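Local coordinates for protein cyclohexadienyl dehydratase (Synthetic construct, PDB 5JOS) that probably catalyses the dehydration of prephenate and arogenate in phenylalanine biosynthesis, as a reconstructed ancestral enzyme built on a periplasmic binding protein fold, at residues 103-109 / 205-211; 49-53 / 86-90; 133-138 / 173-179; 55-60 / 223-227. One frame throughout, in Å; residues are numbered along the deposited sequence.

In the fold
Contacts 1, 2 and 4 belong to one lobe of the two-lobed periplasmic binding protein fold, while contact 3, with its centre about 42 Å from that of contact 4, lies in the other. Contacts 2 and 4 share helix 48-60: contact 2 is fully buried and holds the first turns of the helix to a glycine loop, whereas contact 4 reaches the edge of the lobe and joins the C-terminal part of helix 48-60 to helix 218-233 through leucines and aromatic rings. Contact 1 is partly buried and mainly backbone pairing; it meets contact 2 where Tyr-106 and Tyr-211 approach the carboxylate of Asp-49. Contact 3 pairs buried parallel strands, with an arginine-aspartate salt bridge where the strands begin.

Contact 1: residues 103-109 / 205-211; sequences SDPYMTF and THSEKGY
Strand 107-109 runs antiparallel to 205-209, their short axes 4.6 Å apart at 148°. Thr-108 and Glu-208 form a non-hydrogen-bonded pair (CA-CA 4.4 Å). In the adjacent hydrogen-bonded pair, Phe-109 N bonds Ser-207 O (3.0 Å), while Phe-109 O accepts Ser-207 N (2.9 Å) and His-206 N (2.8 Å), so His-206 and Ser-207 face Phe-109 in a classic beta bulge. Lys-209 N bonds Met-107 O (2.9 Å) and Tyr-106 N bonds Lys-209 O (3.0 Å). Ser-103 N gives to Tyr-211 O (3.0 Å) and its OG (p) receives Tyr-211 N (2.9 Å).

Tyr-106 (p) and Tyr-211 (m) form an offset stack, centroids 4.2 Å apart, planes at 10°. Lys-209 CB covers the other face of Tyr-106, 4.0 Å from its centroid; Lys-209 NZ hydrogen-bonds Gly-89 O. Short Ser-207 makes a CH-pi contact, CB 3.8 Å from the Phe-109 centroid.

Strand 107-109 leads toward the second lobe and 205-209 returns, consistent with the fold's paired hinge, while helix 218-233 packs on Ser-103 and helix 236-245 on Met-107.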
loop_
_atom_site.group_PDB
_atom_site.type_symbol
_atom_site.label_atom_id
_atom_site.label_comp_id
_atom_site.label_asym_id
_atom_site.label_seq_id
_atom_site.Cartn_x
_atom_site.Cartn_y
_atom_site.Cartn_z
ATOM N N SER A 103 2.390 10.476 7.338
ATOM C CA SER A 103 1.120 10.895 6.808
ATOM C C SER A 103 0.007 9.959 7.194
ATOM O O SER A 103 0.240 8.840 7.525
ATOM C CB SER A 103 1.191 10.929 5.276
ATOM O OG SER A 103 1.141 9.693 4.641
ATOM N N ASP A 104 -1.216 10.428 7.033
ATOM C CA ASP A 104 -2.349 9.538 7.017
ATOM C C ASP A 104 -2.137 8.462 5.922
ATOM O O ASP A 104 -1.379 8.673 4.973
ATOM C CB ASP A 104 -3.639 10.290 6.715
ATOM C CG ASP A 104 -3.990 11.270 7.763
ATOM O OD1 ASP A 104 -3.669 11.056 8.914
ATOM O OD2 ASP A 104 -4.635 12.247 7.418
ATOM N N PRO A 105 -2.821 7.338 6.050
ATOM C CA PRO A 105 -2.488 6.186 5.221
ATOM C C PRO A 105 -3.044 6.372 3.859
ATOM O O PRO A 105 -4.070 6.954 3.699
ATOM C CB PRO A 105 -3.129 5.029 5.972
ATOM C CG PRO A 105 -4.180 5.648 6.851
ATOM C CD PRO A 105 -3.604 6.962 7.254
ATOM N N TYR A 106 -2.325 5.986 2.831
ATOM C CA TYR A 106 -2.916 6.020 1.504
ATOM C C TYR A 106 -3.305 4.644 0.937
ATOM O O TYR A 106 -3.889 4.555 -0.159
ATOM C CB TYR A 106 -1.975 6.713 0.504
ATOM C CG TYR A 106 -0.660 6.062 0.315
ATOM C CD1 TYR A 106 0.385 6.365 1.139
ATOM C CD2 TYR A 106 -0.427 5.167 -0.702
ATOM C CE1 TYR A 106 1.604 5.737 0.995
ATOM C CE2 TYR A 106 0.790 4.560 -0.861
ATOM C CZ TYR A 106 1.819 4.896 -0.032
ATOM O OH TYR A 106 3.079 4.387 -0.178
ATOM N N MET A 107 -2.961 3.597 1.683
ATOM C CA MET A 107 -3.395 2.268 1.392
ATOM C C MET A 107 -3.454 1.470 2.662
ATOM O O MET A 107 -2.575 1.595 3.568
ATOM C CB MET A 107 -2.370 1.600 0.444
ATOM C CG MET A 107 -2.924 0.331 -0.158
ATOM S SD MET A 107 -1.608 -0.350 -1.171
ATOM C CE MET A 107 -1.556 0.950 -2.436
ATOM N N THR A 108 -4.467 0.618 2.741
ATOM C CA THR A 108 -4.562 -0.397 3.805
ATOM C C THR A 108 -4.406 -1.797 3.241
ATOM O O THR A 108 -4.722 -2.020 2.099
ATOM C CB THR A 108 -5.844 -0.298 4.583
ATOM O OG1 THR A 108 -6.949 -0.374 3.696
ATOM C CG2 THR A 108 -5.951 1.119 5.248
ATOM N N PHE A 109 -3.787 -2.677 3.986
ATOM C CA PHE A 109 -3.584 -4.001 3.512
ATOM C C PHE A 109 -3.476 -5.015 4.621
ATOM O O PHE A 109 -3.401 -4.642 5.770
ATOM C CB PHE A 109 -2.338 -4.017 2.602
ATOM C CG PHE A 109 -1.014 -3.867 3.295
ATOM C CD1 PHE A 109 -0.484 -2.611 3.542
ATOM C CD2 PHE A 109 -0.272 -4.939 3.597
ATOM C CE1 PHE A 109 0.736 -2.480 4.163
ATOM C CE2 PHE A 109 0.959 -4.830 4.211
ATOM C CZ PHE A 109 1.473 -3.589 4.480
ATOM N N THR A 205 -7.743 -6.245 6.741
ATOM C CA THR A 205 -6.621 -5.310 6.730
ATOM C C THR A 205 -6.010 -5.228 8.111
ATOM O O THR A 205 -6.695 -5.420 9.057
ATOM C CB THR A 205 -7.052 -3.928 6.350
ATOM O OG1 THR A 205 -8.021 -3.494 7.243
ATOM C CG2 THR A 205 -7.618 -3.895 4.993
ATOM N N HIS A 206 -4.692 -5.099 8.197
ATOM C CA HIS A 206 -4.026 -4.998 9.495
ATOM C C HIS A 206 -2.871 -4.048 9.461
ATOM O O HIS A 206 -2.233 -3.840 10.448
ATOM C CB HIS A 206 -3.545 -6.369 10.040
ATOM C CG HIS A 206 -2.627 -7.137 9.144
ATOM N ND1 HIS A 206 -1.456 -6.632 8.618
ATOM C CD2 HIS A 206 -2.687 -8.424 8.734
ATOM C CE1 HIS A 206 -0.884 -7.543 7.862
ATOM N NE2 HIS A 206 -1.600 -8.645 7.946
ATOM N N SER A 207 -2.524 -3.553 8.291
ATOM C CA SER A 207 -1.481 -2.623 8.156
ATOM C C SER A 207 -1.816 -1.462 7.204
ATOM O O SER A 207 -2.824 -1.436 6.534
ATOM C CB SER A 207 -0.206 -3.287 7.671
ATOM O OG SER A 207 0.116 -4.398 8.461
ATOM N N GLU A 208 -0.901 -0.521 7.127
ATOM C CA GLU A 208 -1.066 0.592 6.210
ATOM C C GLU A 208 0.239 1.146 5.701
ATOM O O GLU A 208 1.340 0.900 6.263
ATOM C CB GLU A 208 -1.923 1.674 6.912
ATOM C CG GLU A 208 -1.286 2.284 8.095
ATOM C CD GLU A 208 -2.219 3.191 8.962
ATOM O OE1 GLU A 208 -3.387 2.875 9.181
ATOM O OE2 GLU A 208 -1.765 4.272 9.373
ATOM N N LYS A 209 0.136 1.865 4.603
ATOM C CA LYS A 209 1.267 2.509 4.005
ATOM C C LYS A 209 1.072 3.997 4.185
ATOM O O LYS A 209 -0.043 4.519 4.033
ATOM C CB LYS A 209 1.308 2.319 2.465
ATOM C CG LYS A 209 1.267 0.906 1.866
ATOM C CD LYS A 209 2.484 0.199 2.212
ATOM C CE LYS A 209 2.645 -1.071 1.378
ATOM N NZ LYS A 209 3.947 -1.621 1.893
ATOM N N GLY A 210 2.182 4.695 4.352
ATOM C CA GLY A 210 2.127 6.131 4.586
ATOM C C GLY A 210 3.401 6.724 4.044
ATOM O O GLY A 210 4.383 6.004 3.695
ATOM N N TYR A 211 3.395 8.048 3.912
ATOM C CA TYR A 211 4.624 8.791 3.553
ATOM C C TYR A 211 5.359 9.232 4.832
ATOM O O TYR A 211 4.790 9.753 5.736
ATOM C CB TYR A 211 4.335 9.931 2.579
ATOM C CG TYR A 211 3.603 9.406 1.351
ATOM C CD1 TYR A 211 4.134 8.436 0.589
ATOM C CD2 TYR A 211 2.364 9.871 1.015
ATOM C CE1 TYR A 211 3.453 7.942 -0.516
ATOM C CE2 TYR A 211 1.696 9.419 -0.112
ATOM C CZ TYR A 211 2.225 8.414 -0.833
ATOM O OH TYR A 211 1.527 7.874 -1.895
HETATM O O HOH W 1 -0.720 7.488 9.729
HETATM O O HOH W 2 5.475 5.390 1.172
#

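Contact 2: residues 49-53 / 86-90; sequences DIDVA and AMGGV
Met-87 lays its long side chain (chi1 m, chi2 t, chi3 p) against the first turns of helix 48-60, with CE 3.6 Å from Val-52 CG1 and 3.8 Å from Ala-53 CA, and SD 4.0 Å from Ala-53 CB. This is a helix-to-loop contact in the alpha/beta lobe of a periplasmic binding protein fold: after Ala-86 ends the short strand 85-86, residues 87-90 pass the helix as a loop. The flexible thioether suits the place because it can bend to pack against the small Ala-53 and the branched Val-52. The helix is regular here, with Ala-53 N bonded to Asp-49 O at 2.8 Å.

Two glycines suit the turn. Gly-88 (phi/psi 169/54) adopts angles awkward for a residue with a CB, and Gly-89 (50/37) is in the left-handed helical region. Gly-88 CA lies 5.5 Å from Asp-49 CA, the closest CA pair. Asp-49, chi1 m, points toward the loop, and its carboxylate is shared: OD1 takes the hydroxyl of Tyr-211, and OD2 has a weak bond with that of Tyr-106. From the loop, Gly-89 N donates to Asp-49 OD2 at 2.9 Å with an almost straight N-H...O angle of 169°.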
loop_
_atom_site.group_PDB
_atom_site.type_symbol
_atom_site.label_atom_id
_atom_site.label_comp_id
_atom_site.label_asym_id
_atom_site.label_seq_id
_atom_site.Cartn_x
_atom_site.Cartn_y
_atom_site.Cartn_z
ATOM N N ASP A 49 4.241 5.312 -6.250
ATOM C CA ASP A 49 4.617 6.455 -5.462
ATOM C C ASP A 49 5.578 7.437 -6.166
ATOM O O ASP A 49 5.802 8.557 -5.638
ATOM C CB ASP A 49 5.174 6.044 -4.131
ATOM C CG ASP A 49 4.096 5.582 -3.184
ATOM O OD1 ASP A 49 2.967 6.146 -3.186
ATOM O OD2 ASP A 49 4.382 4.661 -2.372
ATOM N N ILE A 50 6.070 7.045 -7.346
ATOM C CA ILE A 50 6.848 7.924 -8.187
ATOM C C ILE A 50 5.873 8.831 -8.830
ATOM O O ILE A 50 6.128 10.049 -8.857
ATOM C CB ILE A 50 7.668 7.174 -9.202
ATOM C CG1 ILE A 50 8.561 6.158 -8.535
ATOM C CG2 ILE A 50 8.454 8.106 -10.145
ATOM C CD1 ILE A 50 9.574 6.674 -7.551
ATOM N N ASP A 51 4.744 8.270 -9.303
ATOM C CA ASP A 51 3.686 9.089 -9.791
ATOM C C ASP A 51 3.192 10.056 -8.674
ATOM O O ASP A 51 2.878 11.233 -8.926
ATOM C CB ASP A 51 2.506 8.251 -10.251
ATOM C CG ASP A 51 2.730 7.560 -11.540
ATOM O OD1 ASP A 51 3.814 7.700 -12.143
ATOM O OD2 ASP A 51 1.746 6.928 -12.028
ATOM N N VAL A 52 2.953 9.549 -7.475
ATOM C CA VAL A 52 2.407 10.417 -6.386
ATOM C C VAL A 52 3.427 11.519 -6.031
ATOM O O VAL A 52 3.083 12.652 -5.859
ATOM C CB VAL A 52 2.170 9.576 -5.113
ATOM C CG1 VAL A 52 1.738 10.399 -3.938
ATOM C CG2 VAL A 52 1.128 8.507 -5.329
ATOM N N ALA A 53 4.697 11.159 -5.939
ATOM C CA ALA A 53 5.728 12.117 -5.644
ATOM C C ALA A 53 5.686 13.292 -6.593
ATOM O O ALA A 53 5.824 14.414 -6.176
ATOM C CB ALA A 53 7.087 11.475 -5.718
ATOM N N ALA A 86 9.979 10.393 2.567
ATOM C CA ALA A 86 10.158 9.079 1.963
ATOM C C ALA A 86 8.867 8.573 1.341
ATOM O O ALA A 86 7.873 8.460 2.048
ATOM C CB ALA A 86 10.681 8.132 2.976
ATOM N N MET A 87 8.889 8.254 0.033
ATOM C CA MET A 87 7.692 7.871 -0.675
ATOM C C MET A 87 8.081 6.667 -1.483
ATOM O O MET A 87 8.909 6.759 -2.443
ATOM C CB MET A 87 7.254 8.988 -1.618
ATOM C CG MET A 87 6.884 10.257 -0.859
ATOM S SD MET A 87 6.411 11.624 -1.813
ATOM C CE MET A 87 4.695 11.305 -2.111
ATOM N N GLY A 88 7.490 5.519 -1.113
ATOM C CA GLY A 88 7.973 4.248 -1.647
ATOM C C GLY A 88 7.439 2.972 -1.000
ATOM O O GLY A 88 8.237 2.076 -0.675
ATOM N N GLY A 89 6.131 2.886 -0.957
ATOM C CA GLY A 89 5.383 1.823 -0.256
ATOM C C GLY A 89 5.780 1.556 1.176
ATOM O O GLY A 89 5.774 0.408 1.615
ATOM N N VAL A 90 6.120 2.592 1.938
ATOM C CA VAL A 90 6.601 2.359 3.297
ATOM C C VAL A 90 5.446 1.963 4.166
ATOM O O VAL A 90 4.528 2.731 4.391
ATOM C CB VAL A 90 7.275 3.601 3.892
ATOM C CG1 VAL A 90 7.834 3.337 5.245
ATOM C CG2 VAL A 90 8.468 4.024 2.999
#

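Contact 3: residues 133-138 / 173-179; sequences DVRVAV and GRADVMI
Arg-135, in an m, t, m conformation, swings its guanidinium alongside the carboxylate of Asp-176 (chi1 m), whose CA-CB bond points toward segment 133-138. Arg-135 NE donates to Asp-176 OD2 at 3.1 Å and Arg-135 NH2 to Asp-176 OD1 at 3.0 Å, forming a salt bridge, while Arg-135 N bonds Asp-176 OD2 (2.8 Å). Asp-176 OD1 has a second charged partner in Arg-116. Arg-135 NH2 reaches Gly-173 O (3.0 Å); Gly-173 closes the preceding helix in a Schellman motif.

Strands 135-138 and 177-179 run parallel, their short axes 4.7 Å apart at closest approach and inclined at 32°, pairing Val-136 with Val-177 and Ala-137 with Met-178. They are neighbours in the mixed sheet of the second lobe, where the chain from 135-138 through helix 143-151 to 156-159 makes a beta-alpha-beta crossover. Arg-135 O accepts Asp-176 N (2.7 Å) and Val-177 N (3.0 Å), and Ala-137 N donates to Val-177 O (2.9 Å).

Val-134 CG1 meets Val-177 CG2 at 3.7 Å, both side chains t. Ile-179 (m, m) brings CG1 to 4.1 Å from Val-136 CG1, and helix 143-151 packs on it. Met-178, extended at t, t, t, reaches helix 166-171 beside Ala-137, whose small CB leaves room for Ala-175 CB at 4.1 Å.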
loop_
_atom_site.group_PDB
_atom_site.type_symbol
_atom_site.label_atom_id
_atom_site.label_comp_id
_atom_site.label_asym_id
_atom_site.label_seq_id
_atom_site.Cartn_x
_atom_site.Cartn_y
_atom_site.Cartn_z
ATOM N N ASP A 133 -21.785 -22.443 2.558
ATOM C CA ASP A 133 -21.563 -22.963 1.202
ATOM C C ASP A 133 -20.199 -22.452 0.610
ATOM O O ASP A 133 -19.805 -22.798 -0.520
ATOM C CB ASP A 133 -22.746 -22.506 0.376
ATOM C CG ASP A 133 -23.307 -21.212 0.923
ATOM O OD1 ASP A 133 -24.253 -21.229 1.743
ATOM O OD2 ASP A 133 -22.695 -20.185 0.633
ATOM N N VAL A 134 -19.446 -21.655 1.351
ATOM C CA VAL A 134 -18.257 -21.004 0.734
ATOM C C VAL A 134 -17.051 -21.886 1.021
ATOM O O VAL A 134 -16.804 -22.201 2.180
ATOM C CB VAL A 134 -18.058 -19.565 1.259
ATOM C CG1 VAL A 134 -16.794 -18.954 0.628
ATOM C CG2 VAL A 134 -19.309 -18.719 0.957
ATOM N N ARG A 135 -16.336 -22.319 -0.031
ATOM C CA ARG A 135 -15.148 -23.131 0.143
ATOM C C ARG A 135 -13.894 -22.253 0.220
ATOM O O ARG A 135 -13.462 -21.621 -0.777
ATOM C CB ARG A 135 -15.029 -24.203 -0.960
ATOM C CG ARG A 135 -16.119 -25.279 -0.865
ATOM C CD ARG A 135 -16.247 -26.061 -2.172
ATOM N NE ARG A 135 -16.360 -25.076 -3.265
ATOM C CZ ARG A 135 -16.222 -25.324 -4.574
ATOM N NH1 ARG A 135 -15.981 -26.541 -5.004
ATOM N NH2 ARG A 135 -16.321 -24.345 -5.466
ATOM N N VAL A 136 -13.329 -22.217 1.421
ATOM C CA VAL A 136 -12.195 -21.418 1.741
ATOM C C VAL A 136 -10.950 -22.220 1.757
ATOM O O VAL A 136 -10.922 -23.303 2.314
ATOM C CB VAL A 136 -12.355 -20.787 3.127
ATOM C CG1 VAL A 136 -11.097 -20.064 3.571
ATOM C CG2 VAL A 136 -13.476 -19.770 3.077
ATOM N N ALA A 137 -9.946 -21.678 1.087
ATOM C CA ALA A 137 -8.677 -22.379 0.897
ATOM C C ALA A 137 -7.567 -21.677 1.575
ATOM O O ALA A 137 -7.425 -20.480 1.403
ATOM C CB ALA A 137 -8.342 -22.518 -0.567
ATOM N N VAL A 138 -6.779 -22.413 2.377
ATOM C CA VAL A 138 -5.623 -21.804 2.975
ATOM C C VAL A 138 -4.480 -22.802 3.033
ATOM O O VAL A 138 -4.704 -24.035 3.010
ATOM C CB VAL A 138 -5.889 -21.342 4.401
ATOM C CG1 VAL A 138 -7.001 -20.320 4.455
ATOM C CG2 VAL A 138 -6.233 -22.533 5.264
ATOM N N GLY A 173 -12.408 -23.735 -9.891
ATOM C CA GLY A 173 -13.754 -23.966 -9.323
ATOM C C GLY A 173 -13.769 -25.039 -8.252
ATOM O O GLY A 173 -14.849 -25.509 -7.822
ATOM N N ARG A 174 -12.587 -25.410 -7.781
ATOM C CA ARG A 174 -12.501 -26.398 -6.731
ATOM C C ARG A 174 -12.498 -25.769 -5.354
ATOM O O ARG A 174 -12.496 -26.472 -4.391
ATOM C CB ARG A 174 -11.304 -27.371 -6.957
ATOM C CG ARG A 174 -11.442 -28.265 -8.229
ATOM C CD ARG A 174 -10.263 -29.258 -8.404
ATOM N NE ARG A 174 -8.975 -28.556 -8.575
ATOM C CZ ARG A 174 -8.429 -28.233 -9.747
ATOM N NH1 ARG A 174 -9.014 -28.544 -10.882
ATOM N NH2 ARG A 174 -7.281 -27.579 -9.793
ATOM N N ALA A 175 -12.360 -24.437 -5.250
ATOM C CA ALA A 175 -12.535 -23.701 -4.002
ATOM C C ALA A 175 -13.096 -22.386 -4.448
ATOM O O ALA A 175 -13.034 -22.037 -5.646
ATOM C CB ALA A 175 -11.213 -23.471 -3.332
ATOM N N ASP A 176 -13.564 -21.619 -3.511
ATOM C CA ASP A 176 -14.234 -20.342 -3.830
ATOM C C ASP A 176 -13.475 -19.073 -3.432
ATOM O O ASP A 176 -13.632 -18.015 -4.071
ATOM C CB ASP A 176 -15.537 -20.276 -3.039
ATOM C CG ASP A 176 -16.535 -21.345 -3.495
ATOM O OD1 ASP A 176 -16.630 -21.492 -4.713
ATOM O OD2 ASP A 176 -17.110 -22.080 -2.689
ATOM N N VAL A 177 -12.736 -19.157 -2.330
ATOM C CA VAL A 177 -12.015 -17.989 -1.787
ATOM C C VAL A 177 -10.701 -18.443 -1.185
ATOM O O VAL A 177 -10.696 -19.273 -0.273
ATOM C CB VAL A 177 -12.799 -17.367 -0.635
ATOM C CG1 VAL A 177 -12.015 -16.182 -0.034
ATOM C CG2 VAL A 177 -14.231 -16.932 -1.036
ATOM N N MET A 178 -9.577 -17.876 -1.662
ATOM C CA MET A 178 -8.274 -18.132 -1.074
ATOM C C MET A 178 -7.945 -16.940 -0.204
ATOM O O MET A 178 -8.120 -15.828 -0.657
ATOM C CB MET A 178 -7.209 -18.301 -2.171
ATOM C CG MET A 178 -5.818 -18.432 -1.575
ATOM S SD MET A 178 -4.698 -18.483 -2.981
ATOM C CE MET A 178 -3.151 -18.469 -2.082
ATOM N N ILE A 179 -7.558 -17.183 1.059
ATOM C CA ILE A 179 -7.076 -16.156 1.959
ATOM C C ILE A 179 -5.602 -16.118 1.902
ATOM O O ILE A 179 -4.969 -17.143 2.122
ATOM C CB ILE A 179 -7.448 -16.411 3.439
ATOM C CG1 ILE A 179 -8.934 -16.551 3.545
ATOM C CG2 ILE A 179 -6.949 -15.329 4.342
ATOM C CD1 ILE A 179 -9.749 -15.331 3.151
#

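Contact 4: residues 55-60 / 223-227; sequences SLAKSL and YVNQW
This is a helix-to-helix contact near the edge of the first lobe, made by the end of helix 48-60 and the middle of helix 218-233. The short axes cross steeply, at 108°, and come no closer than 11.4 Å, so long side chains have to fill the gap. Trp-227 and Tyr-223, both chi1 t and one turn apart, point toward helix 48-60. Leu-56 (t, p) slots in between: its CD1 makes a CH-pi contact over the Trp-227 six-membered ring, 4.0 Å from the centroid, and lies 4.2 Å from Tyr-223 CE1, while its CD2 is 4.3 Å from Val-224 CG2. In this periplasmic binding protein fold such helices flank the sheet strands of the lobe, and Leu-56 continues inward onto Met-87.

Leu-60 (m, t) sets CD2 over the Tyr-223 ring, 3.6 Å from its centroid, in a second CH-pi contact. Ser-59 (t) and Ser-55, both only partly buried, supply polar groups: Ser-59 OG shares a hydrogen bond with Tyr-223 OH at 2.8 Å, and Ser-55 OG lies 3.4 Å from Trp-227 CZ2.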
loop_
_atom_site.group_PDB
_atom_site.type_symbol
_atom_site.label_atom_id
_atom_site.label_comp_id
_atom_site.label_asym_id
_atom_site.label_seq_id
_atom_site.Cartn_x
_atom_site.Cartn_y
_atom_site.Cartn_z
ATOM N N SER A 55 3.202 14.343 -8.319
ATOM C CA SER A 55 2.018 15.151 -8.089
ATOM C C SER A 55 2.132 15.989 -6.757
ATOM O O SER A 55 1.726 17.146 -6.709
ATOM C CB SER A 55 0.852 14.163 -8.190
ATOM O OG SER A 55 -0.255 14.775 -7.661
ATOM N N LEU A 56 2.803 15.481 -5.723
ATOM C CA LEU A 56 3.047 16.325 -4.561
ATOM C C LEU A 56 3.929 17.534 -4.906
ATOM O O LEU A 56 3.604 18.653 -4.565
ATOM C CB LEU A 56 3.675 15.538 -3.429
ATOM C CG LEU A 56 4.011 16.276 -2.126
ATOM C CD1 LEU A 56 2.783 17.001 -1.598
ATOM C CD2 LEU A 56 4.504 15.283 -1.050
ATOM N N ALA A 57 5.035 17.319 -5.612
ATOM C CA ALA A 57 5.913 18.426 -6.030
ATOM C C ALA A 57 5.152 19.480 -6.804
ATOM O O ALA A 57 5.321 20.677 -6.576
ATOM C CB ALA A 57 7.107 17.935 -6.856
ATOM N N LYS A 58 4.276 19.020 -7.672
ATOM C CA LYS A 58 3.564 19.914 -8.524
ATOM C C LYS A 58 2.572 20.680 -7.652
ATOM O O LYS A 58 2.384 21.847 -7.811
ATOM C CB LYS A 58 2.881 19.079 -9.605
ATOM C CG LYS A 58 1.983 19.830 -10.572
ATOM C CD LYS A 58 1.357 18.848 -11.580
ATOM C CE LYS A 58 0.823 19.542 -12.854
ATOM N NZ LYS A 58 -0.618 19.940 -12.763
ATOM N N SER A 59 1.937 20.028 -6.705
ATOM C CA SER A 59 1.043 20.766 -5.832
ATOM C C SER A 59 1.797 21.933 -5.102
ATOM O O SER A 59 1.320 22.965 -4.926
ATOM C CB SER A 59 0.569 19.817 -4.764
ATOM O OG SER A 59 -0.271 20.493 -3.873
ATOM N N LEU A 60 3.024 21.665 -4.704
ATOM C CA LEU A 60 3.827 22.610 -4.065
ATOM C C LEU A 60 4.366 23.680 -4.976
ATOM O O LEU A 60 4.897 24.678 -4.489
ATOM C CB LEU A 60 4.974 21.897 -3.363
ATOM C CG LEU A 60 4.536 21.077 -2.143
ATOM C CD1 LEU A 60 5.655 20.123 -1.773
ATOM C CD2 LEU A 60 4.226 21.931 -0.933
ATOM N N TYR A 223 0.276 19.837 5.542
ATOM C CA TYR A 223 0.125 20.034 4.116
ATOM C C TYR A 223 -0.089 18.697 3.451
ATOM O O TYR A 223 -0.972 18.525 2.669
ATOM C CB TYR A 223 1.383 20.653 3.487
ATOM C CG TYR A 223 1.212 21.101 2.025
ATOM C CD1 TYR A 223 1.248 20.185 0.975
ATOM C CD2 TYR A 223 1.055 22.461 1.688
ATOM C CE1 TYR A 223 1.057 20.608 -0.349
ATOM C CE2 TYR A 223 0.876 22.868 0.361
ATOM C CZ TYR A 223 0.889 21.928 -0.653
ATOM O OH TYR A 223 0.744 22.295 -1.985
ATOM N N VAL A 224 0.792 17.757 3.711
ATOM C CA VAL A 224 0.675 16.434 3.072
ATOM C C VAL A 224 -0.611 15.757 3.285
ATOM O O VAL A 224 -1.169 15.160 2.327
ATOM C CB VAL A 224 1.819 15.482 3.450
ATOM C CG1 VAL A 224 1.614 14.092 2.862
ATOM C CG2 VAL A 224 3.101 16.024 2.952
ATOM N N ASN A 225 -1.102 15.812 4.522
ATOM C CA ASN A 225 -2.392 15.257 4.852
ATOM C C ASN A 225 -3.555 15.932 4.172
ATOM O O ASN A 225 -4.508 15.264 3.725
ATOM C CB ASN A 225 -2.612 15.253 6.382
ATOM C CG ASN A 225 -1.788 14.107 7.079
ATOM O OD1 ASN A 225 -1.373 13.169 6.438
ATOM N ND2 ASN A 225 -1.568 14.213 8.362
ATOM N N GLN A 226 -3.565 17.257 4.150
ATOM C CA GLN A 226 -4.572 17.945 3.326
ATOM C C GLN A 226 -4.423 17.575 1.855
ATOM O O GLN A 226 -5.372 17.381 1.128
ATOM C CB GLN A 226 -4.350 19.412 3.415
ATOM C CG GLN A 226 -4.742 19.942 4.761
ATOM C CD GLN A 226 -3.992 21.192 5.063
ATOM O OE1 GLN A 226 -3.112 21.652 4.316
ATOM N NE2 GLN A 226 -4.358 21.787 6.146
ATOM N N TRP A 227 -3.229 17.472 1.399
ATOM C CA TRP A 227 -3.097 17.109 0.000
ATOM C C TRP A 227 -3.549 15.671 -0.336
ATOM O O TRP A 227 -4.200 15.429 -1.392
ATOM C CB TRP A 227 -1.709 17.253 -0.384
ATOM C CG TRP A 227 -1.479 16.858 -1.690
ATOM C CD1 TRP A 227 -1.873 17.513 -2.831
ATOM C CD2 TRP A 227 -0.798 15.683 -2.114
ATOM N NE1 TRP A 227 -1.444 16.816 -3.919
ATOM C CE2 TRP A 227 -0.817 15.678 -3.509
ATOM C CE3 TRP A 227 -0.213 14.639 -1.452
ATOM C CZ2 TRP A 227 -0.218 14.741 -4.220
ATOM C CZ3 TRP A 227 0.381 13.636 -2.211
ATOM C CH2 TRP A 227 0.351 13.679 -3.544
#